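Local coordinates for protein alpha-1,2-mannosidase (Trichoderma reesei, PDB 1HCU) that probably trims alpha-1,2-linked mannose residues from high-mannose N-glycans by calcium-dependent hydrolysis, at residues A58-D63 with E486-S491; T25-Y30 with F452-A457; F292-N297 with F355-S360; E216-L221 with Q299-N304. All coordinates share one frame; numbering follows the deposited sequence.

How the contacts relate
The four contacts form two pairs; centres of contacts in different pairs are 32 to 37 Å apart. The centres of contacts 1 and 2 are 12 Å apart, and they touch: Asp60 and Glu486 of contact 1 meet Ala455 and Phe452 of contact 2, on helix 451-465. Contacts 3 and 4, with centres 11 Å apart, share the antiparallel sheet in which strand 292-297 pairs with strand 300-306. Along the chain the segments of contacts 1 and 2 interlace, joining the first helices to the last helix and the C-terminal hairpin, whereas contacts 3 and 4 interlace within residues 216-360. One pair thus brings the chain ends together at the barrel; the other lies in the antiparallel sheet, across the chain's centre from contact 1.

Contact 1 (A58-D63 with E486-S491); sequences AIDGLD and EAHPFS
His488 sits in the turn of the C-terminal beta-hairpin that plugs the helical barrel of family 47 mannosidases, and two aspartates of helix 56-67, Asp60 and Asp63, hold its imidazole. His488 NE2 donates to Asp60 OD1 at 2.7 Å. His488 ND1 donates to Asp63 OD1 at 2.8 Å in a nearly straight bond, 169° at the hydrogen. Both acceptors lie close to the ring plane, yet each is met from above its own carboxylate plane, 42° out of it at Asp63. Tied at both nitrogens, the ring has its rotation fixed, and Glu486 O covers one face, 3.3 Å above the centre. Asp63 OD1 also touches Pro489 CD at 3.4 Å and is hydrogen-bonded to Ser111, while Asp63 OD2 forms a salt bridge with Lys459. The other oxygen of Asp60, OD2, stands 2.7 Å from Glu486 OE2, the two carboxylates nearly coplanar, and is also hydrogen-bonded to Ser451 OG. A calcium ion lies about 6 Å from the Glu486 side chain. Acid oxygens this close suggest that one of the pair probably carries a proton, and a histidine donating from both nitrogens is likely to be positively charged, which would offset part of the negative charge gathered beside the metal.

Contact 2 (T25-Y30 with F452-A457); sequences TSWNAY and FWFAEA
Ser26 and Phe454 meet in a buried helix-to-helix contact, where helix 13-33 on the outside of the barrel packs against helix 451-465 on its inner side. The two short segments run nearly antiparallel, 156° between their directions, with axes 11.2 Å apart at closest approach. That wide spacing is filled by aromatic side chains from helix 451-465. Phe454 pushes its ring at helix 13-33 rim first: its CE2 reaches Ser26 CB at 3.5 Å, and its CZ lies 3.5 Å from the backbone oxygen Ser26 O, which is near the ring plane. The same tip also touches Tyr30, with Phe454 CZ 3.9 Å from Tyr30 CB, and lies beside Trp27 CB. Phe23, one turn earlier in helix 13-33, adds an edge-to-face partner to Phe454.

Trp453 supplies the polar link. Its CG is anti to the backbone N (chi1 168°), on the side facing helix 13-33, and Trp453 NE1 donates to Ser26 OG at 3.1 Å, the acceptor lying close to the indole plane. Ser26 OG is also hydrogen-bonded to Ala22 O. A phenylalanine in place of Trp453 has no indole N-H, and Ser26 OG would probably lose this donor while part of the space beside it opened. Just here helix 451-465 widens into a pi-type turn, with Phe452 O accepting from both Glu456 N and Ala457 N. Such pairing of an outer helix with an inner one is typical of the alpha/alpha barrel of family 47 glycosidases.

Contact 3 (F292-N297 with F355-S360); sequences FLSSYN and FAWVDS
Phe292, Phe355 and Trp357 form an aromatic cluster that bridges strand 292-297 and the end of strand 354-356, the two strands that flank strand 300-306 in the antiparallel sheet. The aromatic pairing comes first. Phe355 turns its edge to the face of Phe292, with ring centroids 4.8 Å apart and planes at 64°; Phe355 CE1 stands 3.5 Å above the middle of the Phe292 ring. Trp357 meets the same phenylalanine at an oblique tilt, 49° between planes. Both Phe355 and Trp357 carry CG between the backbone N and the carbonyl carbon (chi1 64° for Phe355), which starts both side chains off on the side of Phe292.

CH-pi packing adds to this. Phe292 CB lies over the face of the six-membered ring of Trp357, 3.8 Å from its centroid, and comes within 3.4 Å of Trp357 CH2. The backbone oxygen Leu293 O approaches the same indole at its edge, in plane.

The polar link between the segments runs through one water, which lies 3.2 Å from Ser294 OG and donates to Asp359 OD1 at 3.1 Å. Ser282 OG bonds both Trp357 NE1 and Asp359 OD1, which gives the indole N-H its partner.

Helix 326-344 packs against the two phenylalanines: Tyr339 gives Phe292 a further edge-to-face partner, and Thr342 touches both. The whole is an aromatic core laid on one side of an antiparallel sheet, and its strand 354-356 directly follows Glu353, the predicted proton donor.

Contact 4 (E216-L221 with Q299-N304); sequences EAWPGL and QSTSPN
Trp218 and Gln299 come together through their torsions: Trp218 CG is anti to the carbonyl carbon, beside the backbone N (chi1 -83°), and the Gln299 chain bends at chi2 (-57°), which brings Gln299 CD to Ala217 O, 3.3 Å away. One corner of the carboxamide stands over one face of the indole, offset toward the rim, with the two planes 63° apart. Farther along the ring, Trp218 CH2 reaches the backbone oxygen Gln299 O at 3.2 Å. Thr301 then closes on the same end of the indole, its side chain crossing that of Trp218 at about a right angle with Thr301 CG2 3.9 Å from Trp218 CH2. His279, on helix 263-280, stacks on Trp218 as well. With an alanine at Trp218 the indole would be gone, and the Gln299 chain and His279 would probably lose the ring they pack on and Thr301 CG2 its neighbour, leaving a gap between loop and strand.

The loop holds its own shape. Leu221 N bonds to Trp218 O at 2.8 Å across a type II turn, and Gly220 takes the position whose backbone angles call for glycine. Gly220 N donates to Glu216 OE1 at 3.0 Å, and that oxygen also forms a salt bridge with Arg268. The result is a type II beta turn at the protein surface whose tryptophan packs against the start of strand 300-306, in the hairpin this strand makes with strand 292-297.

Contact 1 (A58-D63 with E486-S491)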
loop_
_atom_site.group_PDB
_atom_site.type_symbol
_atom_site.label_atom_id
_atom_site.label_comp_id
_atom_site.label_asym_id
_atom_site.label_seq_id
_atom_site.Cartn_x
_atom_site.Cartn_y
_atom_site.Cartn_z
ATOM N N ALA A 58 4.732 12.146 -10.109
ATOM C CA ALA A 58 4.108 13.452 -9.872
ATOM C C ALA A 58 2.728 13.328 -9.226
ATOM O O ALA A 58 2.404 14.071 -8.307
ATOM C CB ALA A 58 4.002 14.241 -11.185
ATOM N N ILE A 59 1.924 12.382 -9.700
ATOM C CA ILE A 59 0.577 12.183 -9.162
ATOM C C ILE A 59 0.604 11.524 -7.783
ATOM O O ILE A 59 -0.124 11.923 -6.872
ATOM C CB ILE A 59 -0.272 11.317 -10.118
ATOM C CG1 ILE A 59 -0.280 11.944 -11.519
ATOM C CG2 ILE A 59 -1.693 11.182 -9.585
ATOM C CD1 ILE A 59 -0.825 13.368 -11.563
ATOM N N ASP A 60 1.456 10.518 -7.642
ATOM C CA ASP A 60 1.598 9.791 -6.391
ATOM C C ASP A 60 2.119 10.674 -5.247
ATOM O O ASP A 60 1.751 10.468 -4.092
ATOM C CB ASP A 60 2.531 8.598 -6.610
ATOM C CG ASP A 60 1.888 7.275 -6.236
ATOM O OD1 ASP A 60 0.644 7.235 -6.113
ATOM O OD2 ASP A 60 2.624 6.273 -6.076
ATOM N N GLY A 61 2.949 11.668 -5.566
ATOM C CA GLY A 61 3.488 12.535 -4.526
ATOM C C GLY A 61 2.690 13.800 -4.238
ATOM O O GLY A 61 2.908 14.475 -3.226
ATOM N N LEU A 62 1.749 14.113 -5.119
ATOM C CA LEU A 62 0.927 15.307 -4.981
ATOM C C LEU A 62 0.307 15.509 -3.595
ATOM O O LEU A 62 0.472 16.566 -2.993
ATOM C CB LEU A 62 -0.177 15.293 -6.043
ATOM C CG LEU A 62 -1.205 16.423 -6.011
ATOM C CD1 LEU A 62 -0.500 17.763 -6.047
ATOM C CD2 LEU A 62 -2.165 16.282 -7.207
ATOM N N ASP A 63 -0.408 14.513 -3.083
ATOM C CA ASP A 63 -1.034 14.679 -1.784
ATOM C C ASP A 63 -0.029 14.739 -0.639
ATOM O O ASP A 63 -0.272 15.397 0.372
ATOM C CB ASP A 63 -2.084 13.587 -1.533
ATOM C CG ASP A 63 -1.494 12.195 -1.468
ATOM O OD1 ASP A 63 -2.278 11.264 -1.190
ATOM O OD2 ASP A 63 -0.274 12.020 -1.692
ATOM N N GLU A 486 -2.324 2.997 -1.542
ATOM C CA GLU A 486 -1.118 3.725 -1.941
ATOM C C GLU A 486 -0.990 4.988 -1.083
ATOM O O GLU A 486 -0.500 6.025 -1.532
ATOM C CB GLU A 486 -1.195 4.101 -3.432
ATOM C CG GLU A 486 0.112 4.602 -4.042
ATOM C CD GLU A 486 1.062 3.472 -4.441
ATOM O OE1 GLU A 486 0.792 2.300 -4.103
ATOM O OE2 GLU A 486 2.089 3.768 -5.095
ATOM N N ALA A 487 -1.466 4.890 0.149
ATOM C CA ALA A 487 -1.404 5.996 1.091
ATOM C C ALA A 487 -2.109 7.264 0.620
ATOM O O ALA A 487 -1.693 8.366 0.969
ATOM C CB ALA A 487 0.052 6.306 1.421
ATOM N N HIS A 488 -3.165 7.119 -0.176
ATOM C CA HIS A 488 -3.925 8.283 -0.637
ATOM C C HIS A 488 -5.219 8.349 0.167
ATOM O O HIS A 488 -6.116 7.536 -0.021
ATOM C CB HIS A 488 -4.231 8.185 -2.134
ATOM C CG HIS A 488 -3.005 8.155 -2.990
ATOM N ND1 HIS A 488 -1.988 9.073 -2.860
ATOM C CD2 HIS A 488 -2.618 7.300 -3.967
ATOM C CE1 HIS A 488 -1.023 8.785 -3.715
ATOM N NE2 HIS A 488 -1.381 7.714 -4.398
ATOM N N PRO A 489 -5.326 9.325 1.080
ATOM C CA PRO A 489 -6.503 9.512 1.935
ATOM C C PRO A 489 -7.740 10.101 1.255
ATOM O O PRO A 489 -7.666 11.163 0.647
ATOM C CB PRO A 489 -5.970 10.430 3.028
ATOM C CG PRO A 489 -5.047 11.323 2.255
ATOM C CD PRO A 489 -4.286 10.320 1.401
ATOM N N PHE A 490 -8.875 9.419 1.376
ATOM C CA PHE A 490 -10.135 9.885 0.789
ATOM C C PHE A 490 -11.085 10.277 1.917
ATOM O O PHE A 490 -11.036 9.683 2.995
ATOM C CB PHE A 490 -10.808 8.761 -0.008
ATOM C CG PHE A 490 -9.977 8.216 -1.120
ATOM C CD1 PHE A 490 -10.149 6.902 -1.544
ATOM C CD2 PHE A 490 -9.030 9.010 -1.753
ATOM C CE1 PHE A 490 -9.379 6.387 -2.590
ATOM C CE2 PHE A 490 -8.264 8.514 -2.788
ATOM C CZ PHE A 490 -8.434 7.199 -3.211
ATOM N N SER A 491 -11.941 11.270 1.692
ATOM C CA SER A 491 -12.915 11.637 2.729
ATOM C C SER A 491 -13.940 10.511 2.724
ATOM O O SER A 491 -14.216 9.939 1.668
ATOM C CB SER A 491 -13.637 12.945 2.395
ATOM O OG SER A 491 -12.770 14.057 2.455
#

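Contact 2 (T25-Y30 with F452-A457)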
loop_
_atom_site.group_PDB
_atom_site.type_symbol
_atom_site.label_atom_id
_atom_site.label_comp_id
_atom_site.label_asym_id
_atom_site.label_seq_id
_atom_site.Cartn_x
_atom_site.Cartn_y
_atom_site.Cartn_z
ATOM N N THR A 25 14.314 16.944 -1.550
ATOM C CA THR A 25 15.443 16.473 -2.347
ATOM C C THR A 25 14.957 15.540 -3.471
ATOM O O THR A 25 15.258 15.747 -4.657
ATOM C CB THR A 25 16.447 15.730 -1.437
ATOM O OG1 THR A 25 16.926 16.633 -0.431
ATOM C CG2 THR A 25 17.614 15.195 -2.234
ATOM N N SER A 26 14.197 14.519 -3.083
ATOM C CA SER A 26 13.640 13.552 -4.021
ATOM C C SER A 26 12.845 14.263 -5.128
ATOM O O SER A 26 12.976 13.934 -6.310
ATOM C CB SER A 26 12.736 12.572 -3.268
ATOM O OG SER A 26 13.441 11.971 -2.190
ATOM N N TRP A 27 12.037 15.250 -4.746
ATOM C CA TRP A 27 11.254 15.985 -5.731
ATOM C C TRP A 27 12.112 16.792 -6.704
ATOM O O TRP A 27 11.927 16.696 -7.918
ATOM C CB TRP A 27 10.254 16.923 -5.057
ATOM C CG TRP A 27 9.529 17.765 -6.066
ATOM C CD1 TRP A 27 9.771 19.078 -6.372
ATOM C CD2 TRP A 27 8.516 17.321 -6.972
ATOM N NE1 TRP A 27 8.973 19.473 -7.417
ATOM C CE2 TRP A 27 8.193 18.415 -7.806
ATOM C CE3 TRP A 27 7.853 16.103 -7.165
ATOM C CZ2 TRP A 27 7.233 18.326 -8.819
ATOM C CZ3 TRP A 27 6.895 16.015 -8.178
ATOM C CH2 TRP A 27 6.597 17.122 -8.989
ATOM N N ASN A 28 13.032 17.596 -6.170
ATOM C CA ASN A 28 13.922 18.411 -7.000
ATOM C C ASN A 28 14.575 17.532 -8.064
ATOM O O ASN A 28 14.562 17.850 -9.259
ATOM C CB ASN A 28 15.031 19.047 -6.154
ATOM C CG ASN A 28 14.519 20.104 -5.191
ATOM O OD1 ASN A 28 15.255 20.562 -4.318
ATOM N ND2 ASN A 28 13.268 20.506 -5.350
ATOM N N ALA A 29 15.154 16.425 -7.614
ATOM C CA ALA A 29 15.817 15.510 -8.519
ATOM C C ALA A 29 14.825 14.967 -9.547
ATOM O O ALA A 29 15.122 14.936 -10.744
ATOM C CB ALA A 29 16.454 14.374 -7.738
ATOM N N TYR A 30 13.649 14.541 -9.095
ATOM C CA TYR A 30 12.657 14.006 -10.024
ATOM C C TYR A 30 12.181 15.060 -11.016
ATOM O O TYR A 30 12.062 14.795 -12.210
ATOM C CB TYR A 30 11.446 13.431 -9.268
ATOM C CG TYR A 30 10.242 13.204 -10.159
ATOM C CD1 TYR A 30 9.188 14.118 -10.190
ATOM C CD2 TYR A 30 10.193 12.122 -11.037
ATOM C CE1 TYR A 30 8.118 13.966 -11.079
ATOM C CE2 TYR A 30 9.126 11.961 -11.931
ATOM C CZ TYR A 30 8.098 12.887 -11.948
ATOM O OH TYR A 30 7.070 12.757 -12.851
ATOM N N PHE A 452 5.904 5.186 -5.076
ATOM C CA PHE A 452 5.382 5.033 -3.718
ATOM C C PHE A 452 6.348 5.579 -2.649
ATOM O O PHE A 452 5.994 5.707 -1.478
ATOM C CB PHE A 452 4.994 3.569 -3.436
ATOM C CG PHE A 452 6.062 2.564 -3.776
ATOM C CD1 PHE A 452 7.256 2.542 -3.076
ATOM C CD2 PHE A 452 5.850 1.615 -4.776
ATOM C CE1 PHE A 452 8.228 1.591 -3.353
ATOM C CE2 PHE A 452 6.820 0.656 -5.065
ATOM C CZ PHE A 452 8.014 0.643 -4.349
ATOM N N TRP A 453 7.571 5.906 -3.055
ATOM C CA TRP A 453 8.524 6.495 -2.120
ATOM C C TRP A 453 7.899 7.848 -1.760
ATOM O O TRP A 453 7.825 8.217 -0.588
ATOM C CB TRP A 453 9.876 6.680 -2.800
ATOM C CG TRP A 453 10.867 7.531 -2.052
ATOM C CD1 TRP A 453 11.470 8.666 -2.511
ATOM C CD2 TRP A 453 11.422 7.283 -0.749
ATOM N NE1 TRP A 453 12.366 9.140 -1.582
ATOM C CE2 TRP A 453 12.357 8.311 -0.493
ATOM C CE3 TRP A 453 11.221 6.292 0.221
ATOM C CZ2 TRP A 453 13.093 8.377 0.694
ATOM C CZ3 TRP A 453 11.952 6.357 1.403
ATOM C CH2 TRP A 453 12.879 7.396 1.628
ATOM N N PHE A 454 7.418 8.560 -2.779
ATOM C CA PHE A 454 6.774 9.857 -2.597
ATOM C C PHE A 454 5.427 9.762 -1.887
ATOM O O PHE A 454 5.151 10.509 -0.948
ATOM C CB PHE A 454 6.515 10.544 -3.946
ATOM C CG PHE A 454 7.738 11.108 -4.593
ATOM C CD1 PHE A 454 8.266 10.523 -5.740
ATOM C CD2 PHE A 454 8.362 12.234 -4.064
ATOM C CE1 PHE A 454 9.394 11.048 -6.350
ATOM C CE2 PHE A 454 9.493 12.768 -4.667
ATOM C CZ PHE A 454 10.012 12.176 -5.812
ATOM N N ALA A 455 4.592 8.838 -2.343
ATOM C CA ALA A 455 3.253 8.691 -1.793
ATOM C C ALA A 455 3.112 8.019 -0.439
ATOM O O ALA A 455 2.264 8.412 0.363
ATOM C CB ALA A 455 2.372 7.961 -2.804
ATOM N N GLU A 456 3.943 7.019 -0.180
ATOM C CA GLU A 456 3.810 6.254 1.052
ATOM C C GLU A 456 4.897 6.339 2.115
ATOM O O GLU A 456 4.651 6.781 3.230
ATOM C CB GLU A 456 3.603 4.784 0.687
ATOM C CG GLU A 456 2.467 4.526 -0.285
ATOM C CD GLU A 456 2.114 3.045 -0.360
ATOM O OE1 GLU A 456 2.445 2.393 -1.376
ATOM O OE2 GLU A 456 1.515 2.536 0.610
ATOM N N ALA A 457 6.091 5.874 1.784
ATOM C CA ALA A 457 7.165 5.897 2.755
ATOM C C ALA A 457 7.344 7.274 3.384
ATOM O O ALA A 457 7.343 7.399 4.606
ATOM C CB ALA A 457 8.458 5.436 2.117
#

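Contact 3 (F292-N297 with F355-S360)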
loop_
_atom_site.group_PDB
_atom_site.type_symbol
_atom_site.label_atom_id
_atom_site.label_comp_id
_atom_site.label_asym_id
_atom_site.label_seq_id
_atom_site.Cartn_x
_atom_site.Cartn_y
_atom_site.Cartn_z
ATOM N N PHE A 292 5.135 -13.790 13.070
ATOM C CA PHE A 292 5.040 -13.450 11.648
ATOM C C PHE A 292 3.807 -14.131 11.053
ATOM O O PHE A 292 3.218 -15.018 11.670
ATOM C CB PHE A 292 6.277 -13.932 10.868
ATOM C CG PHE A 292 7.566 -13.297 11.310
ATOM C CD1 PHE A 292 7.716 -11.909 11.309
ATOM C CD2 PHE A 292 8.628 -14.085 11.749
ATOM C CE1 PHE A 292 8.902 -11.321 11.743
ATOM C CE2 PHE A 292 9.822 -13.503 12.185
ATOM C CZ PHE A 292 9.958 -12.123 12.184
ATOM N N LEU A 293 3.425 -13.722 9.848
ATOM C CA LEU A 293 2.276 -14.322 9.178
ATOM C C LEU A 293 2.758 -15.309 8.111
ATOM O O LEU A 293 3.551 -14.949 7.226
ATOM C CB LEU A 293 1.392 -13.239 8.535
ATOM C CG LEU A 293 0.706 -12.248 9.491
ATOM C CD1 LEU A 293 -0.311 -11.371 8.744
ATOM C CD2 LEU A 293 0.005 -13.028 10.585
ATOM N N SER A 294 2.297 -16.556 8.209
ATOM C CA SER A 294 2.658 -17.586 7.238
ATOM C C SER A 294 1.683 -17.495 6.073
ATOM O O SER A 294 0.627 -16.869 6.194
ATOM C CB SER A 294 2.541 -18.992 7.846
ATOM O OG SER A 294 3.511 -19.230 8.851
ATOM N N SER A 295 2.047 -18.112 4.951
ATOM C CA SER A 295 1.187 -18.152 3.777
ATOM C C SER A 295 0.452 -19.471 3.937
ATOM O O SER A 295 0.807 -20.274 4.805
ATOM C CB SER A 295 2.014 -18.178 2.495
ATOM O OG SER A 295 2.799 -19.354 2.439
ATOM N N TYR A 296 -0.555 -19.718 3.105
ATOM C CA TYR A 296 -1.313 -20.954 3.237
ATOM C C TYR A 296 -1.818 -21.530 1.933
ATOM O O TYR A 296 -1.916 -20.840 0.921
ATOM C CB TYR A 296 -2.502 -20.737 4.184
ATOM C CG TYR A 296 -3.527 -19.749 3.665
ATOM C CD1 TYR A 296 -4.540 -20.153 2.786
ATOM C CD2 TYR A 296 -3.465 -18.398 4.020
ATOM C CE1 TYR A 296 -5.466 -19.225 2.266
ATOM C CE2 TYR A 296 -4.380 -17.472 3.508
ATOM C CZ TYR A 296 -5.375 -17.895 2.630
ATOM O OH TYR A 296 -6.258 -16.982 2.116
ATOM N N ASN A 297 -2.136 -22.814 1.985
ATOM C CA ASN A 297 -2.670 -23.547 0.858
ATOM C C ASN A 297 -3.382 -24.711 1.519
ATOM O O ASN A 297 -2.755 -25.674 1.965
ATOM C CB ASN A 297 -1.544 -24.031 -0.058
ATOM C CG ASN A 297 -2.066 -24.576 -1.376
ATOM O OD1 ASN A 297 -1.317 -24.744 -2.332
ATOM N ND2 ASN A 297 -3.359 -24.857 -1.429
ATOM N N PHE A 355 11.860 -13.066 3.722
ATOM C CA PHE A 355 12.573 -13.764 4.781
ATOM C C PHE A 355 11.784 -14.995 5.205
ATOM O O PHE A 355 10.591 -15.108 4.914
ATOM C CB PHE A 355 12.816 -12.836 5.988
ATOM C CG PHE A 355 11.555 -12.376 6.680
ATOM C CD1 PHE A 355 10.992 -13.118 7.714
ATOM C CD2 PHE A 355 10.928 -11.196 6.285
ATOM C CE1 PHE A 355 9.825 -12.693 8.350
ATOM C CE2 PHE A 355 9.759 -10.762 6.915
ATOM C CZ PHE A 355 9.208 -11.511 7.950
ATOM N N ALA A 356 12.453 -15.918 5.890
ATOM C CA ALA A 356 11.797 -17.148 6.329
ATOM C C ALA A 356 12.292 -17.639 7.693
ATOM O O ALA A 356 13.284 -17.148 8.225
ATOM C CB ALA A 356 11.994 -18.234 5.275
ATOM N N TRP A 357 11.593 -18.614 8.257
ATOM C CA TRP A 357 11.976 -19.136 9.558
ATOM C C TRP A 357 11.495 -20.571 9.703
ATOM O O TRP A 357 11.015 -21.173 8.743
ATOM C CB TRP A 357 11.377 -18.252 10.660
ATOM C CG TRP A 357 9.871 -18.195 10.637
ATOM C CD1 TRP A 357 9.013 -18.910 11.421
ATOM C CD2 TRP A 357 9.049 -17.415 9.754
ATOM N NE1 TRP A 357 7.711 -18.628 11.082
ATOM C CE2 TRP A 357 7.704 -17.714 10.062
ATOM C CE3 TRP A 357 9.319 -16.493 8.732
ATOM C CZ2 TRP A 357 6.629 -17.126 9.383
ATOM C CZ3 TRP A 357 8.242 -15.907 8.053
ATOM C CH2 TRP A 357 6.921 -16.227 8.383
ATOM N N VAL A 358 11.651 -21.126 10.897
ATOM C CA VAL A 358 11.199 -22.480 11.167
ATOM C C VAL A 358 10.019 -22.342 12.124
ATOM O O VAL A 358 10.160 -21.769 13.207
ATOM C CB VAL A 358 12.304 -23.324 11.839
ATOM C CG1 VAL A 358 11.803 -24.737 12.069
ATOM C CG2 VAL A 358 13.558 -23.351 10.969
ATOM N N ASP A 359 8.852 -22.836 11.719
ATOM C CA ASP A 359 7.668 -22.751 12.572
ATOM C C ASP A 359 7.965 -23.478 13.879
ATOM O O ASP A 359 8.292 -24.660 13.863
ATOM C CB ASP A 359 6.471 -23.406 11.889
ATOM C CG ASP A 359 5.188 -23.215 12.663
ATOM O OD1 ASP A 359 4.319 -22.444 12.191
ATOM O OD2 ASP A 359 5.047 -23.827 13.745
ATOM N N SER A 360 7.842 -22.783 15.005
ATOM C CA SER A 360 8.133 -23.393 16.306
ATOM C C SER A 360 7.173 -24.498 16.718
ATOM O O SER A 360 7.509 -25.330 17.555
ATOM C CB SER A 360 8.141 -22.334 17.410
ATOM O OG SER A 360 6.831 -21.857 17.665
HETATM O O HOH W 1 4.059 -22.394 9.138
#

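Contact 4 (E216-L221 with Q299-N304)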
loop_
_atom_site.group_PDB
_atom_site.type_symbol
_atom_site.label_atom_id
_atom_site.label_comp_id
_atom_site.label_asym_id
_atom_site.label_seq_id
_atom_site.Cartn_x
_atom_site.Cartn_y
_atom_site.Cartn_z
ATOM N N GLU A 216 -12.790 -22.766 1.252
ATOM C CA GLU A 216 -11.921 -21.816 1.939
ATOM C C GLU A 216 -10.959 -22.587 2.824
ATOM O O GLU A 216 -11.359 -23.537 3.484
ATOM C CB GLU A 216 -12.753 -20.867 2.797
ATOM C CG GLU A 216 -13.831 -20.158 2.019
ATOM C CD GLU A 216 -14.765 -19.376 2.908
ATOM O OE1 GLU A 216 -14.390 -18.280 3.367
ATOM O OE2 GLU A 216 -15.878 -19.874 3.155
ATOM N N ALA A 217 -9.692 -22.190 2.833
ATOM C CA ALA A 217 -8.711 -22.874 3.668
ATOM C C ALA A 217 -9.248 -22.815 5.083
ATOM O O ALA A 217 -9.210 -23.796 5.826
ATOM C CB ALA A 217 -7.374 -22.176 3.587
ATOM N N TRP A 218 -9.752 -21.637 5.436
ATOM C CA TRP A 218 -10.331 -21.372 6.743
ATOM C C TRP A 218 -11.372 -20.291 6.515
ATOM O O TRP A 218 -11.297 -19.549 5.544
ATOM C CB TRP A 218 -9.260 -20.880 7.726
ATOM C CG TRP A 218 -8.478 -21.989 8.375
ATOM C CD1 TRP A 218 -8.938 -22.891 9.294
ATOM C CD2 TRP A 218 -7.106 -22.325 8.135
ATOM N NE1 TRP A 218 -7.938 -23.771 9.637
ATOM C CE2 TRP A 218 -6.803 -23.447 8.942
ATOM C CE3 TRP A 218 -6.101 -21.789 7.314
ATOM C CZ2 TRP A 218 -5.539 -24.043 8.953
ATOM C CZ3 TRP A 218 -4.842 -22.382 7.324
ATOM C CH2 TRP A 218 -4.575 -23.498 8.139
ATOM N N PRO A 219 -12.362 -20.192 7.406
ATOM C CA PRO A 219 -13.408 -19.175 7.251
ATOM C C PRO A 219 -12.805 -17.793 6.990
ATOM O O PRO A 219 -12.008 -17.295 7.783
ATOM C CB PRO A 219 -14.160 -19.254 8.579
ATOM C CG PRO A 219 -13.993 -20.704 8.980
ATOM C CD PRO A 219 -12.536 -20.954 8.658
ATOM N N GLY A 220 -13.173 -17.183 5.868
ATOM C CA GLY A 220 -12.647 -15.866 5.550
ATOM C C GLY A 220 -11.352 -15.875 4.749
ATOM O O GLY A 220 -11.021 -14.881 4.106
ATOM N N LEU A 221 -10.620 -16.985 4.790
ATOM C CA LEU A 221 -9.366 -17.102 4.052
ATOM C C LEU A 221 -9.615 -17.767 2.701
ATOM O O LEU A 221 -9.542 -18.996 2.560
ATOM C CB LEU A 221 -8.335 -17.891 4.867
ATOM C CG LEU A 221 -7.967 -17.177 6.174
ATOM C CD1 LEU A 221 -6.911 -17.968 6.945
ATOM C CD2 LEU A 221 -7.452 -15.773 5.852
ATOM N N GLN A 299 -5.206 -26.442 4.542
ATOM C CA GLN A 299 -5.004 -26.293 5.974
ATOM C C GLN A 299 -3.506 -26.264 6.286
ATOM O O GLN A 299 -3.108 -26.261 7.441
ATOM C CB GLN A 299 -5.664 -27.454 6.721
ATOM C CG GLN A 299 -6.980 -27.922 6.109
ATOM C CD GLN A 299 -7.992 -26.807 6.001
ATOM O OE1 GLN A 299 -8.306 -26.144 6.994
ATOM N NE2 GLN A 299 -8.516 -26.591 4.797
ATOM N N SER A 300 -2.671 -26.241 5.254
ATOM C CA SER A 300 -1.226 -26.214 5.465
ATOM C C SER A 300 -0.678 -24.791 5.324
ATOM O O SER A 300 -1.098 -24.036 4.440
ATOM C CB SER A 300 -0.521 -27.128 4.458
ATOM O OG SER A 300 -0.378 -26.483 3.206
ATOM N N THR A 301 0.266 -24.432 6.192
ATOM C CA THR A 301 0.860 -23.097 6.160
ATOM C C THR A 301 2.362 -23.166 5.907
ATOM O O THR A 301 3.009 -24.149 6.242
ATOM C CB THR A 301 0.599 -22.335 7.483
ATOM O OG1 THR A 301 1.236 -23.020 8.568
ATOM C CG2 THR A 301 -0.903 -22.243 7.763
ATOM N N SER A 302 2.913 -22.119 5.312
ATOM C CA SER A 302 4.336 -22.091 5.004
ATOM C C SER A 302 5.028 -20.920 5.705
ATOM O O SER A 302 4.636 -19.767 5.527
ATOM C CB SER A 302 4.524 -21.993 3.491
ATOM O OG SER A 302 5.898 -21.914 3.164
ATOM N N PRO A 303 6.076 -21.206 6.497
ATOM C CA PRO A 303 6.877 -20.238 7.267
ATOM C C PRO A 303 7.660 -19.199 6.450
ATOM O O PRO A 303 8.857 -19.016 6.670
ATOM C CB PRO A 303 7.836 -21.128 8.076
ATOM C CG PRO A 303 7.207 -22.493 8.047
ATOM C CD PRO A 303 6.604 -22.569 6.672
ATOM N N ASN A 304 6.996 -18.532 5.513
ATOM C CA ASN A 304 7.644 -17.510 4.695
ATOM C C ASN A 304 6.833 -16.210 4.647
ATOM O O ASN A 304 5.598 -16.229 4.680
ATOM C CB ASN A 304 7.912 -18.023 3.268
ATOM C CG ASN A 304 6.664 -18.569 2.579
ATOM O OD1 ASN A 304 6.739 -19.081 1.459
ATOM N ND2 ASN A 304 5.515 -18.465 3.242
#